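Local coordinates for protein beta-lactamase Mb2281c (PDB 3I7J) that probably acts as a serine hydrolase of the beta-lactamase family, although its natural substrate is not established, at residues Ala50-Glu55 against Ser167-Gln172; Gly187-Tyr192 against Pro212-Glu217; Pro13-Ala18 against Val246-Asp251; Ala83-Gln88 against Tyr99-Phe104; Ser220-Gly225 against Val236-Asp241. One frame throughout, in Å; residues are numbered along the deposited sequence.

Interaction 1 (Ala50-Glu55 against Ser167-Gln172); sequences AQVAVE and STVSAQ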
# COMPACT_ATOMS: atom_id res chain seq x y z
N ALA A 50 3.74 10.70 3.09
CA ALA A 50 4.57 11.50 2.17
C ALA A 50 3.69 12.42 1.32
O ALA A 50 4.11 13.50 0.92
CB ALA A 50 5.40 10.59 1.27
N GLN A 51 2.47 11.97 1.04
CA GLN A 51 1.52 12.74 0.26
C GLN A 51 1.05 13.94 1.09
O GLN A 51 0.92 15.05 0.58
CB GLN A 51 0.32 11.88 -0.13
CG GLN A 51 0.61 10.92 -1.28
CD GLN A 51 -0.40 9.79 -1.32
OE1 GLN A 51 -1.57 9.98 -0.99
NE2 GLN A 51 0.04 8.60 -1.74
N VAL A 52 0.81 13.71 2.38
CA VAL A 52 0.39 14.79 3.26
C VAL A 52 1.53 15.81 3.35
O VAL A 52 1.28 17.02 3.35
CB VAL A 52 0.06 14.27 4.68
CG1 VAL A 52 -0.22 15.45 5.62
CG2 VAL A 52 -1.17 13.36 4.63
N ALA A 53 2.77 15.33 3.43
CA ALA A 53 3.93 16.22 3.52
C ALA A 53 4.05 17.13 2.30
O ALA A 53 4.41 18.31 2.42
CB ALA A 53 5.21 15.40 3.69
N VAL A 54 3.74 16.60 1.12
CA VAL A 54 3.79 17.40 -0.09
C VAL A 54 2.75 18.51 0.02
O VAL A 54 3.02 19.67 -0.29
CB VAL A 54 3.48 16.55 -1.36
CG1 VAL A 54 3.34 17.45 -2.58
CG2 VAL A 54 4.61 15.54 -1.59
N GLU A 55 1.55 18.16 0.50
CA GLU A 55 0.50 19.17 0.64
C GLU A 55 0.80 20.21 1.72
O GLU A 55 0.33 21.34 1.62
CB GLU A 55 -0.86 18.49 0.89
CG GLU A 55 -1.28 17.60 -0.28
CD GLU A 55 -2.78 17.56 -0.52
OE1 GLU A 55 -3.52 17.04 0.32
OE2 GLU A 55 -3.21 18.06 -1.56
N SER A 167 -9.57 12.15 2.63
CA SER A 167 -9.79 13.20 3.62
C SER A 167 -8.45 13.71 4.13
O SER A 167 -8.27 14.91 4.36
CB SER A 167 -10.60 12.67 4.80
OG SER A 167 -10.82 13.71 5.73
N THR A 168 -7.52 12.78 4.32
CA THR A 168 -6.18 13.11 4.81
C THR A 168 -5.39 13.91 3.77
O THR A 168 -4.41 14.57 4.11
CB THR A 168 -5.43 11.81 5.18
OG1 THR A 168 -4.41 12.11 6.14
CG2 THR A 168 -4.79 11.20 3.97
N VAL A 169 -5.82 13.83 2.52
CA VAL A 169 -5.20 14.57 1.42
C VAL A 169 -6.32 15.08 0.52
O VAL A 169 -7.46 14.62 0.62
CB VAL A 169 -4.21 13.70 0.57
CG1 VAL A 169 -3.08 13.18 1.44
CG2 VAL A 169 -4.94 12.55 -0.11
N SER A 170 -6.01 16.02 -0.37
CA SER A 170 -7.00 16.57 -1.28
C SER A 170 -7.39 15.54 -2.33
O SER A 170 -6.65 14.61 -2.62
CB SER A 170 -6.44 17.79 -1.99
OG SER A 170 -5.34 17.41 -2.80
N ALA A 171 -8.57 15.74 -2.91
CA ALA A 171 -9.05 14.84 -3.95
C ALA A 171 -8.05 14.81 -5.12
O ALA A 171 -7.88 13.78 -5.76
CB ALA A 171 -10.43 15.31 -4.44
N GLN A 172 -7.40 15.94 -5.39
CA GLN A 172 -6.44 16.03 -6.48
C GLN A 172 -5.17 15.21 -6.21
O GLN A 172 -4.66 14.54 -7.11
CB GLN A 172 -6.04 17.48 -6.76
CG GLN A 172 -5.10 17.63 -7.95
CD GLN A 172 -5.56 16.81 -9.15
OE1 GLN A 172 -6.71 16.91 -9.58
NE2 GLN A 172 -4.67 15.98 -9.68
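Glu55 reaches from the last turn of helix 42-56 to Val169 and Ser170, the residues that lead into helix 171-177. From CB the chain runs to CG, which sits anti to the carbonyl carbon (chi1 -62°), and a bend at chi2 then sets CD facing Ser170. The carboxylate grips this residue with both oxygens. OE1 accepts from Ser170 N at 2.8 Å, and on the way it passes Val169, with OE1 3.2 Å from Val169 CA. OE2 takes the hydroxyl, Ser170 OG to Glu55 OE2 being 2.5 Å. Each donor comes in on the syn side of its oxygen, about 20° out of the carboxylate plane, so the pair works as a two-pronged clamp. Ser170 is also the N-cap of helix 171-177, where its OG meets Met173 N.

One turn back along helix 42-56 the contact becomes apolar. Val52 CG2 lies 3.7 Å from Val169 CG1 and 3.5 Å from Thr168 O, and the two valines cross obliquely. Val169 CG1 also touches the root of Gln51, its CB at 4.0 Å. The amide of Gln51 is engaged elsewhere, its OE1 with Arg48 and its NE2 with Leu202 O. Val52 also packs on Tyr122 and Ala126 of helix 119-131.

The chemistry joins two helices at the N-terminus of helix 171-177: a carboxylate bound there to the capping serine's backbone N and hydroxyl would probably be favoured by the helix dipole, while the valines and Gln51 CB pack beside it.

Interaction 2 (Gly187-Tyr192 against Pro212-Glu217); sequences GVLPGY and PHWTGE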
# COMPACT_ATOMS: atom_id res chain seq x y z
N GLY A 187 8.70 -4.61 -15.28
CA GLY A 187 9.44 -5.06 -14.12
C GLY A 187 8.77 -6.17 -13.34
O GLY A 187 7.64 -6.56 -13.63
N VAL A 188 9.47 -6.68 -12.35
CA VAL A 188 8.90 -7.76 -11.56
C VAL A 188 8.16 -7.26 -10.33
O VAL A 188 8.54 -6.27 -9.70
CB VAL A 188 10.00 -8.75 -11.12
CG1 VAL A 188 10.66 -9.36 -12.34
CG2 VAL A 188 11.02 -8.04 -10.25
N LEU A 189 7.05 -7.92 -10.04
CA LEU A 189 6.26 -7.62 -8.86
C LEU A 189 6.62 -8.80 -7.97
O LEU A 189 6.20 -9.93 -8.23
CB LEU A 189 4.77 -7.64 -9.18
CG LEU A 189 3.84 -7.59 -7.96
CD1 LEU A 189 4.04 -6.28 -7.19
CD2 LEU A 189 2.39 -7.71 -8.42
N PRO A 190 7.43 -8.56 -6.93
CA PRO A 190 7.85 -9.63 -6.01
C PRO A 190 6.73 -10.63 -5.72
O PRO A 190 5.65 -10.25 -5.27
CB PRO A 190 8.27 -8.85 -4.77
CG PRO A 190 8.85 -7.59 -5.37
CD PRO A 190 7.86 -7.24 -6.44
N GLY A 191 6.99 -11.90 -6.00
CA GLY A 191 5.99 -12.92 -5.76
C GLY A 191 5.15 -13.23 -6.98
O GLY A 191 4.50 -14.28 -7.04
N TYR A 192 5.14 -12.33 -7.96
CA TYR A 192 4.36 -12.55 -9.16
C TYR A 192 5.15 -12.43 -10.46
O TYR A 192 4.57 -12.40 -11.55
CB TYR A 192 3.15 -11.61 -9.19
CG TYR A 192 2.14 -11.96 -8.13
CD1 TYR A 192 2.23 -11.44 -6.84
CD2 TYR A 192 1.13 -12.89 -8.39
CE1 TYR A 192 1.36 -11.84 -5.84
CE2 TYR A 192 0.25 -13.30 -7.40
CZ TYR A 192 0.37 -12.78 -6.12
OH TYR A 192 -0.49 -13.20 -5.13
N PRO A 212 0.08 -13.37 -13.33
CA PRO A 212 -0.88 -13.57 -12.23
C PRO A 212 -0.78 -12.39 -11.27
O PRO A 212 0.16 -11.60 -11.35
CB PRO A 212 -0.41 -14.88 -11.62
CG PRO A 212 1.07 -14.78 -11.76
CD PRO A 212 1.25 -14.25 -13.17
N HIS A 213 -1.75 -12.26 -10.36
CA HIS A 213 -1.76 -11.15 -9.41
C HIS A 213 -2.42 -11.56 -8.10
O HIS A 213 -3.03 -12.63 -8.02
CB HIS A 213 -2.52 -9.95 -10.01
CG HIS A 213 -2.20 -8.64 -9.35
ND1 HIS A 213 -0.94 -8.08 -9.40
CD2 HIS A 213 -2.96 -7.79 -8.63
CE1 HIS A 213 -0.94 -6.93 -8.74
NE2 HIS A 213 -2.16 -6.73 -8.27
N TRP A 214 -2.29 -10.73 -7.07
CA TRP A 214 -2.90 -11.06 -5.78
C TRP A 214 -4.36 -10.63 -5.70
O TRP A 214 -5.11 -11.15 -4.88
CB TRP A 214 -2.09 -10.43 -4.63
CG TRP A 214 -1.74 -8.99 -4.81
CD1 TRP A 214 -0.70 -8.48 -5.55
CD2 TRP A 214 -2.42 -7.86 -4.25
NE1 TRP A 214 -0.70 -7.10 -5.47
CE2 TRP A 214 -1.74 -6.70 -4.69
CE3 TRP A 214 -3.54 -7.72 -3.42
CZ2 TRP A 214 -2.15 -5.41 -4.32
CZ3 TRP A 214 -3.95 -6.45 -3.05
CH2 TRP A 214 -3.25 -5.31 -3.50
N THR A 215 -4.77 -9.69 -6.56
CA THR A 215 -6.17 -9.25 -6.56
C THR A 215 -7.03 -10.24 -7.35
O THR A 215 -6.53 -11.24 -7.87
CB THR A 215 -6.34 -7.83 -7.17
OG1 THR A 215 -5.85 -7.82 -8.52
CG2 THR A 215 -5.58 -6.80 -6.35
N GLY A 216 -8.33 -9.97 -7.44
CA GLY A 216 -9.22 -10.87 -8.16
C GLY A 216 -9.23 -10.62 -9.65
O GLY A 216 -8.80 -9.56 -10.11
N GLU A 217 -9.71 -11.60 -10.42
CA GLU A 217 -9.78 -11.47 -11.87
C GLU A 217 -10.81 -10.43 -12.26
O GLU A 217 -10.83 -9.96 -13.39
CB GLU A 217 -10.15 -12.80 -12.52
CG GLU A 217 -9.06 -13.84 -12.47
CD GLU A 217 -9.37 -15.02 -13.38
OE1 GLU A 217 -10.48 -15.58 -13.27
OE2 GLU A 217 -8.50 -15.39 -14.20
O HOH W 1 -2.51 -14.71 -6.28
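Tyr192 OH is tied to the backbone of His213 through water 1: the hydroxyl donates to the water at 2.8 Å, and the water in turn donates to His213 O, also at 2.8 Å. The phenol ring rests against the Pro212-Trp214 backbone, and its side chain crosses that of Trp214 at about a right angle. Its CD2 is 3.4 Å from Pro212 O and its CE2 is 3.3 Å from His213 C, while Trp214 N lies over one face. At the hydroxyl end the packing is close, with Tyr192 OH 3.2 Å from Trp214 CB. Pro212, which follows a cis peptide bond, places CG at the edge of the phenol ring, 3.9 Å from Tyr192 CD2.

The tyrosine, imidazole and indole form an aromatic cluster, but none of its pairs with Tyr192 is a clean stack. The Tyr192 and Trp214 planes are 53° apart, and those of Tyr192 and His213 44°. Leu189 adds an apolar branch, CD2, which meets the imidazole and approaches the edge of the indole at Trp214 CD1, 4.3 Å away. The indole N-H is used by Glu205, and Phe227 meets the ring from elsewhere in the fold.

Thus the loop that follows strand 205-206 is held to the 187-192 turn mostly by van der Waals contact with one broad tyrosine, and the single water gives the buried phenol hydroxyl an acceptor.

Interaction 3 (Pro13-Ala18 against Val246-Asp251); sequences PAAAAA and VLTARD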
# COMPACT_ATOMS: atom_id res chain seq x y z
N PRO A 13 -2.55 -19.72 10.76
CA PRO A 13 -2.72 -19.76 12.22
C PRO A 13 -3.81 -18.81 12.71
O PRO A 13 -4.43 -19.05 13.75
CB PRO A 13 -1.33 -19.36 12.73
CG PRO A 13 -0.41 -19.83 11.64
CD PRO A 13 -1.15 -19.39 10.40
N ALA A 14 -4.04 -17.74 11.96
CA ALA A 14 -5.07 -16.75 12.31
C ALA A 14 -5.22 -15.74 11.17
O ALA A 14 -4.27 -15.45 10.44
CB ALA A 14 -4.69 -16.02 13.60
N ALA A 15 -6.43 -15.21 11.03
CA ALA A 15 -6.72 -14.23 9.99
C ALA A 15 -7.89 -13.34 10.39
O ALA A 15 -8.69 -13.71 11.25
CB ALA A 15 -7.03 -14.94 8.67
N ALA A 16 -7.96 -12.17 9.78
CA ALA A 16 -9.03 -11.21 10.03
C ALA A 16 -9.21 -10.40 8.75
O ALA A 16 -8.24 -10.17 8.01
CB ALA A 16 -8.68 -10.31 11.20
N ALA A 17 -10.43 -9.98 8.47
CA ALA A 17 -10.67 -9.22 7.26
C ALA A 17 -11.88 -8.32 7.38
O ALA A 17 -12.70 -8.46 8.29
CB ALA A 17 -10.86 -10.17 6.09
N ALA A 18 -11.98 -7.39 6.44
CA ALA A 18 -13.07 -6.44 6.41
C ALA A 18 -13.31 -5.92 5.00
O ALA A 18 -12.38 -5.71 4.23
CB ALA A 18 -12.77 -5.27 7.34
N VAL A 246 -7.19 -7.76 4.21
CA VAL A 246 -6.98 -9.11 4.73
C VAL A 246 -5.63 -9.21 5.41
O VAL A 246 -4.59 -8.90 4.82
CB VAL A 246 -7.05 -10.21 3.62
CG1 VAL A 246 -6.64 -11.56 4.22
CG2 VAL A 246 -8.46 -10.32 3.06
N LEU A 247 -5.64 -9.65 6.67
CA LEU A 247 -4.42 -9.83 7.45
C LEU A 247 -4.41 -11.23 8.05
O LEU A 247 -5.39 -11.65 8.69
CB LEU A 247 -4.34 -8.79 8.58
CG LEU A 247 -4.28 -7.31 8.20
CD1 LEU A 247 -4.20 -6.47 9.47
CD2 LEU A 247 -3.07 -7.04 7.31
N THR A 248 -3.32 -11.96 7.82
CA THR A 248 -3.17 -13.32 8.33
C THR A 248 -1.82 -13.47 9.03
O THR A 248 -0.91 -12.64 8.86
CB THR A 248 -3.21 -14.39 7.22
OG1 THR A 248 -1.93 -14.49 6.59
CG2 THR A 248 -4.26 -14.04 6.18
N ALA A 249 -1.71 -14.53 9.82
CA ALA A 249 -0.50 -14.83 10.57
C ALA A 249 0.37 -15.85 9.86
O ALA A 249 1.05 -16.66 10.49
CB ALA A 249 -0.87 -15.33 11.97
N ARG A 250 0.34 -15.84 8.53
CA ARG A 250 1.16 -16.75 7.74
C ARG A 250 1.82 -15.99 6.61
O ARG A 250 1.15 -15.32 5.83
CB ARG A 250 0.33 -17.90 7.17
CG ARG A 250 1.17 -18.96 6.48
CD ARG A 250 0.34 -20.11 5.92
NE ARG A 250 1.18 -21.09 5.25
CZ ARG A 250 0.72 -22.15 4.60
NH1 ARG A 250 -0.58 -22.39 4.52
NH2 ARG A 250 1.57 -22.99 4.01
N ASP A 251 3.15 -16.10 6.51
CA ASP A 251 3.88 -15.40 5.47
C ASP A 251 3.40 -15.80 4.08
O ASP A 251 2.97 -16.94 3.87
CB ASP A 251 5.39 -15.68 5.60
CG ASP A 251 5.98 -15.11 6.87
OD1 ASP A 251 5.46 -14.10 7.38
OD2 ASP A 251 6.99 -15.66 7.36
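Ala15-Ala18 and Val246-Thr248 run antiparallel as neighbouring strands, their short axes 4.7 Å apart at 174°, with Ala16 and Leu247 as the hydrogen-bonded pair. Ala16 N donates to Leu247 O at 2.8 Å and Leu247 N returns the bond to Ala16 O at 3.0 Å. Past the last bridge, Ala249 N still reaches Ala14 O at 2.8 Å, and CA-H...O contacts from Ala15 and Thr248 fill in between these bonds.

Four side chains share one face of the sheet. Ala17 CB is 3.9 Å from Val246 CG2, and Ala15 CB is 3.8 Å from Thr248 CG2; Leu7 packs on both alanines. Thr248 points CG2 at its neighbour because that methyl is anti to the carbonyl carbon, while OG1 (chi1 82°) turns back to accept from Arg250 N in an ST turn and also bonds Gly231 O. The other face carries Ala16 and Leu247, packed against Phe36 and helix 153-164.

At the end of the pairing Pro13 rests on the departing chain, its CD 3.5 Å from Ala249 O and 3.9 Å from Arg250 CB. Arg250 then stretches out fully extended from CG to NE; its guanidinium is held beyond these residues, by Pro11 O and a cation-pi contact with Trp255.

The alanines present just a methyl to each face. An N-terminal strand paired with the last strand of the chain, in an antiparallel sheet flanked by helices, is characteristic of the serine beta-lactamase and penicillin-binding protein fold.

Interaction 4 (Ala83-Gln88 against Tyr99-Phe104); sequences AMHSDQ and YSNYGF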
# COMPACT_ATOMS: atom_id res chain seq x y z
N ALA A 83 18.68 0.35 -5.37
CA ALA A 83 18.62 -1.07 -5.13
C ALA A 83 17.47 -1.41 -4.19
O ALA A 83 16.88 -0.53 -3.56
CB ALA A 83 19.94 -1.56 -4.52
N MSE A 84 17.18 -2.70 -4.10
CA MSE A 84 16.11 -3.19 -3.26
C MSE A 84 16.31 -2.97 -1.76
O MSE A 84 15.40 -2.51 -1.07
CB MSE A 84 15.91 -4.68 -3.51
CG MSE A 84 15.05 -5.37 -2.47
SE MSE A 84 13.20 -4.81 -2.54
CE MSE A 84 12.58 -6.25 -3.72
N HIS A 85 17.50 -3.30 -1.26
CA HIS A 85 17.79 -3.20 0.16
C HIS A 85 18.82 -2.17 0.61
O HIS A 85 18.83 -1.78 1.77
CB HIS A 85 18.21 -4.57 0.69
CG HIS A 85 17.21 -5.66 0.44
ND1 HIS A 85 16.00 -5.71 1.09
CD2 HIS A 85 17.25 -6.72 -0.39
CE1 HIS A 85 15.32 -6.76 0.66
NE2 HIS A 85 16.06 -7.39 -0.24
N SER A 86 19.70 -1.75 -0.29
CA SER A 86 20.73 -0.79 0.10
C SER A 86 20.81 0.43 -0.80
O SER A 86 20.18 0.50 -1.86
CB SER A 86 22.10 -1.47 0.13
OG SER A 86 22.47 -1.89 -1.18
N ASP A 87 21.63 1.38 -0.36
CA ASP A 87 21.86 2.64 -1.07
C ASP A 87 22.75 2.40 -2.29
O ASP A 87 23.71 3.13 -2.52
CB ASP A 87 22.53 3.63 -0.11
CG ASP A 87 22.76 4.99 -0.75
OD1 ASP A 87 22.15 5.27 -1.80
OD2 ASP A 87 23.55 5.78 -0.18
N GLN A 88 22.41 1.38 -3.06
CA GLN A 88 23.18 1.06 -4.25
C GLN A 88 22.38 1.51 -5.46
O GLN A 88 21.22 1.12 -5.62
CB GLN A 88 23.45 -0.45 -4.29
CG GLN A 88 24.04 -0.98 -5.59
CD GLN A 88 25.47 -0.53 -5.85
OE1 GLN A 88 26.15 -0.02 -4.95
NE2 GLN A 88 25.93 -0.73 -7.08
N TYR A 99 10.93 -2.37 -7.55
CA TYR A 99 10.42 -2.29 -6.19
C TYR A 99 11.60 -2.13 -5.24
O TYR A 99 12.59 -2.84 -5.37
CB TYR A 99 9.66 -3.57 -5.86
CG TYR A 99 8.97 -3.54 -4.52
CD1 TYR A 99 7.91 -2.66 -4.29
CD2 TYR A 99 9.35 -4.40 -3.50
CE1 TYR A 99 7.25 -2.65 -3.06
CE2 TYR A 99 8.69 -4.40 -2.27
CZ TYR A 99 7.65 -3.52 -2.06
OH TYR A 99 6.99 -3.53 -0.86
N SER A 100 11.50 -1.19 -4.30
CA SER A 100 12.60 -0.98 -3.36
C SER A 100 12.20 -0.58 -1.95
O SER A 100 11.39 0.33 -1.75
CB SER A 100 13.55 0.09 -3.92
OG SER A 100 14.56 0.40 -2.97
N ASN A 101 12.77 -1.28 -0.97
CA ASN A 101 12.52 -0.96 0.43
C ASN A 101 13.37 0.26 0.78
O ASN A 101 12.87 1.19 1.40
CB ASN A 101 12.95 -2.10 1.36
CG ASN A 101 11.94 -3.24 1.42
OD1 ASN A 101 12.23 -4.29 1.99
ND2 ASN A 101 10.75 -3.04 0.85
N TYR A 102 14.64 0.24 0.38
CA TYR A 102 15.53 1.35 0.70
C TYR A 102 15.03 2.66 0.08
O TYR A 102 15.29 3.74 0.61
CB TYR A 102 16.97 1.04 0.27
CG TYR A 102 17.97 2.07 0.76
CD1 TYR A 102 18.43 3.08 -0.08
CD2 TYR A 102 18.40 2.07 2.09
CE1 TYR A 102 19.27 4.08 0.39
CE2 TYR A 102 19.25 3.07 2.57
CZ TYR A 102 19.68 4.08 1.72
OH TYR A 102 20.50 5.08 2.18
N GLY A 103 14.32 2.55 -1.04
CA GLY A 103 13.77 3.74 -1.67
C GLY A 103 12.82 4.41 -0.69
O GLY A 103 12.76 5.64 -0.63
N PHE A 104 12.09 3.63 0.10
CA PHE A 104 11.16 4.21 1.06
C PHE A 104 11.88 4.74 2.29
O PHE A 104 11.37 5.63 2.97
CB PHE A 104 10.07 3.20 1.47
CG PHE A 104 8.77 3.37 0.71
CD1 PHE A 104 8.77 3.49 -0.68
CD2 PHE A 104 7.55 3.40 1.38
CE1 PHE A 104 7.58 3.65 -1.39
CE2 PHE A 104 6.35 3.55 0.68
CZ PHE A 104 6.37 3.68 -0.71
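The Tyr102 ring lies against the backbone at Ser86-Asp87: Asp87 N stands over the centre of one face, 3.6 Å above the plane, and Ser86 C sits nearer the rim of that face. Asp87 also packs its CB on the ring, 3.3 Å from Tyr102 CE1, with its carboxylate plane turned 20° from the phenol plane. The His85 ring has Met84 CG over the centre of one face. At the Tyr99 ring the edge is what is met, by the methyl CE of Met84 (modelled as selenomethionine), 3.7 Å from Tyr99 CD2. Met84 SE lies obliquely to the Tyr99 ring in a Met-aromatic contact. The Met84 chain bends at chi2 and chi3 (69° and 94°), which brings SE and CE back toward Tyr99.

Between the two tyrosines the backbone is pinned. Met84 O accepts from Asn101 N at 2.9 Å, in the carbonyl plane, and from Tyr102 N at 3.2 Å, well above that plane. Ser100 OG donates to Ala83 O at 2.6 Å and accepts from Gly103 N, so one hydroxyl both caps helix 101-115 and binds the loop.

Tyr99 OH meets Lys43 and Ser40. This fits the tyrosine of a YxN element beside an SxxK motif, as in the active sites of class C beta-lactamases and related enzymes.

Interaction 5 (Ser220-Gly225 against Val236-Asp241); sequences STRTFG and VDPKAD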
# COMPACT_ATOMS: atom_id res chain seq x y z
N SER A 220 -11.03 -4.10 -11.10
CA SER A 220 -10.81 -3.24 -12.27
C SER A 220 -9.33 -2.92 -12.39
O SER A 220 -8.57 -3.06 -11.43
CB SER A 220 -11.58 -1.93 -12.13
OG SER A 220 -10.99 -1.15 -11.11
N THR A 221 -8.92 -2.46 -13.57
CA THR A 221 -7.52 -2.10 -13.81
C THR A 221 -7.09 -0.91 -12.94
O THR A 221 -5.90 -0.69 -12.74
CB THR A 221 -7.27 -1.73 -15.31
OG1 THR A 221 -8.21 -0.72 -15.72
CG2 THR A 221 -7.42 -2.95 -16.21
N ARG A 222 -8.05 -0.16 -12.41
CA ARG A 222 -7.74 0.99 -11.56
C ARG A 222 -7.53 0.62 -10.09
O ARG A 222 -7.19 1.48 -9.26
CB ARG A 222 -8.84 2.04 -11.67
CG ARG A 222 -8.95 2.69 -13.03
CD ARG A 222 -10.26 3.45 -13.14
NE ARG A 222 -10.40 4.48 -12.11
CZ ARG A 222 -11.56 4.98 -11.72
NH1 ARG A 222 -12.69 4.52 -12.26
NH2 ARG A 222 -11.61 5.93 -10.79
N THR A 223 -7.74 -0.64 -9.76
CA THR A 223 -7.56 -1.13 -8.40
C THR A 223 -6.13 -0.82 -7.96
O THR A 223 -5.19 -0.98 -8.73
CB THR A 223 -7.81 -2.66 -8.34
OG1 THR A 223 -9.13 -2.94 -8.83
CG2 THR A 223 -7.68 -3.18 -6.90
N PHE A 224 -5.97 -0.36 -6.71
CA PHE A 224 -4.65 -0.02 -6.17
C PHE A 224 -4.58 -0.45 -4.71
O PHE A 224 -5.61 -0.69 -4.08
CB PHE A 224 -4.41 1.50 -6.30
CG PHE A 224 -5.35 2.35 -5.48
CD1 PHE A 224 -5.07 2.64 -4.15
CD2 PHE A 224 -6.53 2.83 -6.05
CE1 PHE A 224 -5.95 3.42 -3.39
CE2 PHE A 224 -7.42 3.61 -5.30
CZ PHE A 224 -7.13 3.90 -3.97
N GLY A 225 -3.36 -0.55 -4.17
CA GLY A 225 -3.18 -0.97 -2.80
C GLY A 225 -1.81 -1.57 -2.58
O GLY A 225 -0.81 -1.03 -3.06
N VAL A 236 -8.18 -1.34 -3.07
CA VAL A 236 -9.30 -0.41 -3.16
C VAL A 236 -9.63 -0.39 -4.63
O VAL A 236 -8.76 -0.13 -5.46
CB VAL A 236 -8.86 1.01 -2.72
CG1 VAL A 236 -10.05 1.95 -2.70
CG2 VAL A 236 -8.18 0.94 -1.36
N ASP A 237 -10.88 -0.66 -4.97
CA ASP A 237 -11.27 -0.67 -6.37
C ASP A 237 -12.19 0.54 -6.59
O ASP A 237 -13.34 0.52 -6.18
CB ASP A 237 -12.00 -1.98 -6.69
CG ASP A 237 -12.25 -2.16 -8.17
OD1 ASP A 237 -12.57 -1.15 -8.84
OD2 ASP A 237 -12.16 -3.31 -8.66
N PRO A 238 -11.69 1.60 -7.24
CA PRO A 238 -12.48 2.82 -7.49
C PRO A 238 -13.68 2.60 -8.40
O PRO A 238 -14.63 3.37 -8.36
CB PRO A 238 -11.47 3.77 -8.14
CG PRO A 238 -10.14 3.25 -7.72
CD PRO A 238 -10.32 1.76 -7.77
N LYS A 239 -13.64 1.56 -9.22
CA LYS A 239 -14.75 1.28 -10.13
C LYS A 239 -15.87 0.60 -9.36
O LYS A 239 -17.05 0.94 -9.52
CB LYS A 239 -14.29 0.40 -11.30
CG LYS A 239 -15.38 0.17 -12.35
CD LYS A 239 -14.90 -0.70 -13.51
CE LYS A 239 -13.82 -0.01 -14.35
NZ LYS A 239 -14.33 1.15 -15.14
N ALA A 240 -15.51 -0.37 -8.53
CA ALA A 240 -16.51 -1.08 -7.74
C ALA A 240 -16.83 -0.24 -6.52
O ALA A 240 -17.86 -0.42 -5.87
CB ALA A 240 -15.97 -2.44 -7.30
N ASP A 241 -15.94 0.71 -6.24
CA ASP A 241 -16.07 1.60 -5.08
C ASP A 241 -16.14 0.69 -3.85
O ASP A 241 -17.05 0.79 -3.03
CB ASP A 241 -17.34 2.46 -5.19
CG ASP A 241 -17.23 3.78 -4.43
OD1 ASP A 241 -16.10 4.23 -4.16
OD2 ASP A 241 -18.28 4.39 -4.13
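Ser220 and Asp237 make the tight end of this contact. Asp237 OD2 accepts from Ser220 N at 2.8 Å on its syn side, the amide tilted 32° out of the carboxylate plane. OD1 takes the hydroxyl, which stands above that plane, Ser220 OG to Asp237 OD1 being 2.8 Å as well. OD1 is also met by Lys239 N and Ala240 N, so three donors hold it, the two amides making an Asx turn and an Asx motif. This reach depends on Asp237 CG lying anti to the backbone N (chi1 -171°). Thr223 OG1 lies 3.1 Å from Asp237 OD2. Ser220 O accepts from Thr223 N, which closes the type I turn of Ser220-Thr223, and also from Thr223 OG1.

Beyond the turn, Phe224 pairs with Val236 in the hairpin of strands 224-228 and 232-237, one pair of the central antiparallel sheet. Val236 CB sits over one face of the phenyl ring in a CH-pi contact, 3.6 Å from Phe224 CZ, and Pro238 CG reaches the ring's edge at 3.7 Å from Phe224 CE2. Leu163 of helix 153-164 packs on both Phe224 and Val236.

The solvent side is looser. Arg222 lays one face of its guanidinium over Pro238, NH2 3.4 Å from Pro238 CB. The Lys239 side chain runs its CB, CD and CE past Ser220 CB, with CE 3.7 Å from Ser220 CB. Like charges, Lys239 NZ and Arg222 NH1 4.7 Å apart, would if anything disfavour closer approach.

Interactions 2 and 5 are the buried ones; 1, 3 and 4 are only partly so. Interactions 3 and 5 belong to the same antiparallel sheet, on neighbouring strands 242-248 and 232-237, yet 3 is mostly backbone pairing between small residues. Interactions 1 and 5 both set a carboxylate on a serine, in 1 at a helix N-cap, in 5 at a turn beside the hairpin. Interaction 2 is the bridge: its Trp214 touches Gly225 of interaction 5 and its Pro190 packs on Tyr99 of interaction 4, linking the sheet to the probable active-site side. Interaction 1 lies among the helices, far from interaction 3 (centres about 29 Å apart) but only about 7 Å from interaction 4 at the nearest atoms.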